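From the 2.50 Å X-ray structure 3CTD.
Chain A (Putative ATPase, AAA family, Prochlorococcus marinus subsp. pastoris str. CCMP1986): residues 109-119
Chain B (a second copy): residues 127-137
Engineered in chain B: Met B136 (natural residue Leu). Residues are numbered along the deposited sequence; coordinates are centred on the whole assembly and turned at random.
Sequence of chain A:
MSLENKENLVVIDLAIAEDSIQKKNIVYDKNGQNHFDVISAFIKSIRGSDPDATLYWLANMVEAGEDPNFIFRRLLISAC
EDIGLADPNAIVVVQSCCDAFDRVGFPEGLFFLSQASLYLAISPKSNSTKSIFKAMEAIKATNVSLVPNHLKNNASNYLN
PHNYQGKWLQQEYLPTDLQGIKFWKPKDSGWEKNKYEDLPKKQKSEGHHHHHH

Chain A, residues 109-119: GLFFLSQASLY
Chain B 127-137: NSTKSIFKAME

A single hydrogen bond joins these two stretches, and it runs from a helix side chain to a backbone carbonyl. Ser A114 OG donates to Thr B129 O at 3.0 Å. Ser A114 is in the t rotamer (chi1 170°), and its CA-to-CB bond points toward chain B. The acceptor lies in a 3-10 segment, Ser B128 to Lys B130, just before a helix.

In chain A the helix runs through Tyr A119 and continues beyond it, with phi/psi mostly near -65/-40. Regular i to i+4 bonds hold it, such as Ser A114 N to Leu A110 O at 2.9 Å and Leu A118 N to Ser A114 O at 2.8 Å. Ser A117 (m) also returns its OG to Leu A113 O at 2.6 Å. In chain B, phi/psi is about -63 to -72/-11 to -17 over Ser B128 to Lys B130, and Lys B130 N bonds to Asn B127 O at 2.9 Å within this tighter turn. The helix that follows runs through Glu B137 and continues beyond it, mostly near -60/-35, with Met B136 N to Ile B132 O at 2.9 Å. The two helices are nearly perpendicular. Their N-to-C directions make an angle of 97°, and their axes approach to 10.6 Å. The nearest CA atoms are those of Gln A115 and Thr B129, 5.8 Å apart.

The CA-to-CB bond of Thr B129 (chi1 61°, p) points toward chain A, and the side chain fits closely against its helix. Thr B129 CG2 lies 3.8 Å from Gln A115 CB, an apolar contact beside the polar one. Thr B129 OG1 is 3.3 Å from Phe A111 CD1 and is hydrogen-bonded elsewhere in the structure. Leu A118 (m, t) extends the contact, with CD1 4.1 Å from Thr B129 CA.

Two phenylalanines meet next. In both, the CA-to-CB bond points sideways, but the end of the side chain comes nearer the other stretch. Phe A111 has chi1 -73° and chi2 -66°; Phe B133 has -63° and -75°. The edge of Phe B133 is directed toward the face of Phe A111 in an offset edge-to-face pair. The centroids are 5.7 Å apart and the planes meet at 70°. Phe A111 CZ lies 3.6 Å from Phe B133 CE2. The offset leaves Phe B133 CE2 oblique to the Phe A111 ring and not over its centre. Lys B130 CA sits at the edge of the Phe A111 ring, 4.0 Å from Phe A111 CE1.

The CA-to-CB bond of Leu A110 (t, p) points toward chain B, and the side chain reaches three apolar side chains. Leu A110 CD1 is 3.9 Å from Ile B132 CG1. Leu A110 CD2 is 3.8 Å from Phe B133 CE1 and 4.2 Å from SD of the engineered, poorly ordered Met B136. Ile B132 (t, p) also places CG2 3.9 Å from Ser A114 CB. Together the stretches bury 478 Å².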

# COMPACT_ATOMS: atom_id res chain seq x y z
N GLY A 109 10.86 -6.02 -16.99
CA GLY A 109 11.05 -5.98 -15.55
C GLY A 109 12.13 -5.03 -15.09
O GLY A 109 12.15 -4.56 -13.95
N LEU A 110 13.06 -4.74 -15.98
CA LEU A 110 14.10 -3.80 -15.65
C LEU A 110 13.51 -2.50 -15.04
O LEU A 110 14.11 -1.89 -14.17
CB LEU A 110 14.94 -3.47 -16.91
CG LEU A 110 16.16 -2.58 -16.72
CD1 LEU A 110 17.00 -3.11 -15.50
CD2 LEU A 110 17.01 -2.52 -17.99
N PHE A 111 12.34 -2.09 -15.51
CA PHE A 111 11.66 -0.93 -14.94
C PHE A 111 11.33 -1.04 -13.41
O PHE A 111 11.37 -0.04 -12.70
CB PHE A 111 10.41 -0.60 -15.76
CG PHE A 111 10.71 0.01 -17.08
CD1 PHE A 111 11.31 1.29 -17.16
CD2 PHE A 111 10.40 -0.67 -18.28
CE1 PHE A 111 11.62 1.89 -18.41
CE2 PHE A 111 10.70 -0.12 -19.52
CZ PHE A 111 11.31 1.18 -19.60
N PHE A 112 11.02 -2.25 -12.93
CA PHE A 112 10.69 -2.45 -11.51
C PHE A 112 11.95 -2.34 -10.66
O PHE A 112 11.96 -1.83 -9.51
CB PHE A 112 9.98 -3.81 -11.31
CG PHE A 112 8.81 -3.98 -12.22
CD1 PHE A 112 7.84 -2.99 -12.30
CD2 PHE A 112 8.70 -5.10 -13.04
CE1 PHE A 112 6.77 -3.11 -13.16
CE2 PHE A 112 7.66 -5.23 -13.90
CZ PHE A 112 6.67 -4.23 -13.96
N LEU A 113 13.03 -2.80 -11.26
CA LEU A 113 14.31 -2.83 -10.62
C LEU A 113 14.75 -1.36 -10.52
O LEU A 113 15.20 -0.88 -9.47
CB LEU A 113 15.20 -3.68 -11.52
CG LEU A 113 16.06 -4.91 -11.16
CD1 LEU A 113 15.89 -5.52 -9.74
CD2 LEU A 113 16.01 -6.00 -12.28
N SER A 114 14.56 -0.62 -11.60
CA SER A 114 14.98 0.76 -11.65
C SER A 114 14.09 1.62 -10.76
O SER A 114 14.61 2.49 -10.01
CB SER A 114 14.95 1.28 -13.10
OG SER A 114 15.13 2.69 -13.11
N GLN A 115 12.77 1.40 -10.79
CA GLN A 115 11.94 2.24 -9.90
C GLN A 115 12.25 2.02 -8.40
O GLN A 115 12.30 2.93 -7.59
CB GLN A 115 10.42 2.12 -10.20
CG GLN A 115 9.52 2.47 -8.96
CD GLN A 115 8.15 2.97 -9.37
OE1 GLN A 115 7.95 3.29 -10.54
NE2 GLN A 115 7.21 3.03 -8.44
N ALA A 116 12.40 0.76 -8.01
CA ALA A 116 12.59 0.46 -6.64
C ALA A 116 13.94 0.98 -6.26
O ALA A 116 14.08 1.50 -5.16
CB ALA A 116 12.54 -1.03 -6.47
N SER A 117 14.95 0.82 -7.15
CA SER A 117 16.30 1.30 -6.79
C SER A 117 16.33 2.81 -6.67
O SER A 117 16.77 3.33 -5.66
CB SER A 117 17.38 0.82 -7.76
OG SER A 117 17.25 -0.59 -7.96
N LEU A 118 15.82 3.51 -7.68
CA LEU A 118 15.71 4.96 -7.58
C LEU A 118 14.86 5.40 -6.40
O LEU A 118 15.12 6.41 -5.75
CB LEU A 118 15.14 5.56 -8.87
CG LEU A 118 16.10 5.51 -10.07
CD1 LEU A 118 15.32 5.62 -11.37
CD2 LEU A 118 17.14 6.60 -9.96
N TYR A 119 13.79 4.67 -6.12
CA TYR A 119 12.90 5.11 -5.08
C TYR A 119 13.65 5.14 -3.76
O TYR A 119 13.58 6.13 -3.08
CB TYR A 119 11.70 4.17 -5.00
CG TYR A 119 10.80 4.49 -3.87
CD1 TYR A 119 9.69 5.26 -4.06
CD2 TYR A 119 11.05 4.01 -2.61
CE1 TYR A 119 8.83 5.57 -3.03
CE2 TYR A 119 10.22 4.33 -1.56
CZ TYR A 119 9.10 5.10 -1.77
OH TYR A 119 8.23 5.43 -0.73
N ASN B 127 8.88 9.61 -17.35
CA ASN B 127 9.66 8.45 -17.83
C ASN B 127 11.06 8.32 -17.17
O ASN B 127 11.97 7.66 -17.74
CB ASN B 127 9.82 8.48 -19.37
CG ASN B 127 10.69 9.65 -19.85
OD1 ASN B 127 11.06 10.53 -19.08
ND2 ASN B 127 11.00 9.66 -21.12
N SER B 128 11.25 8.96 -16.00
CA SER B 128 12.60 9.02 -15.43
C SER B 128 13.23 7.65 -15.06
O SER B 128 14.45 7.57 -14.92
CB SER B 128 12.71 10.04 -14.29
OG SER B 128 12.29 9.52 -13.04
N THR B 129 12.44 6.58 -14.95
CA THR B 129 13.02 5.27 -14.72
C THR B 129 13.72 4.72 -15.93
O THR B 129 14.40 3.70 -15.79
CB THR B 129 11.99 4.23 -14.31
OG1 THR B 129 11.03 4.08 -15.37
CG2 THR B 129 11.29 4.62 -12.96
N LYS B 130 13.55 5.36 -17.10
CA LYS B 130 14.28 4.93 -18.34
C LYS B 130 15.81 5.22 -18.23
O LYS B 130 16.61 4.70 -19.00
CB LYS B 130 13.68 5.57 -19.63
N SER B 131 16.17 6.04 -17.25
CA SER B 131 17.54 6.38 -16.91
C SER B 131 18.47 5.19 -16.87
O SER B 131 19.63 5.31 -17.23
CB SER B 131 17.56 6.99 -15.53
OG SER B 131 17.03 8.29 -15.63
N ILE B 132 17.95 4.06 -16.41
CA ILE B 132 18.79 2.89 -16.21
C ILE B 132 19.45 2.54 -17.53
O ILE B 132 20.56 2.06 -17.54
CB ILE B 132 17.97 1.67 -15.66
CG1 ILE B 132 18.79 0.37 -15.65
CG2 ILE B 132 16.77 1.46 -16.54
CD1 ILE B 132 20.08 0.46 -14.82
N PHE B 133 18.77 2.79 -18.64
CA PHE B 133 19.33 2.50 -19.96
C PHE B 133 20.51 3.42 -20.26
O PHE B 133 21.45 3.03 -20.95
CB PHE B 133 18.28 2.63 -21.07
CG PHE B 133 17.16 1.66 -20.94
CD1 PHE B 133 17.33 0.34 -21.27
CD2 PHE B 133 15.91 2.07 -20.51
CE1 PHE B 133 16.27 -0.57 -21.16
CE2 PHE B 133 14.85 1.16 -20.37
CZ PHE B 133 15.03 -0.15 -20.70
N LYS B 134 20.46 4.65 -19.75
CA LYS B 134 21.58 5.55 -19.95
C LYS B 134 22.84 4.97 -19.28
O LYS B 134 23.88 4.81 -19.91
CB LYS B 134 21.25 6.98 -19.43
N ALA B 135 22.72 4.63 -18.00
CA ALA B 135 23.83 4.06 -17.25
C ALA B 135 24.30 2.75 -17.86
O ALA B 135 25.48 2.44 -17.86
CB ALA B 135 23.45 3.88 -15.79
N MET B 136 23.36 1.96 -18.37
CA MET B 136 23.68 0.74 -19.07
C MET B 136 24.55 1.04 -20.31
O MET B 136 25.38 0.23 -20.71
CB MET B 136 22.39 0.12 -19.51
CG MET B 136 22.46 -1.29 -19.87
SD MET B 136 20.91 -2.13 -19.38
CE MET B 136 21.43 -2.72 -17.76
N GLU B 137 24.33 2.20 -20.94
CA GLU B 137 25.14 2.57 -22.10
C GLU B 137 26.54 3.02 -21.69
O GLU B 137 27.50 2.74 -22.38
CB GLU B 137 24.45 3.57 -23.04
CG GLU B 137 23.14 3.03 -23.66
CD GLU B 137 23.36 1.89 -24.69
OE1 GLU B 137 24.21 2.06 -25.60
OE2 GLU B 137 22.67 0.84 -24.59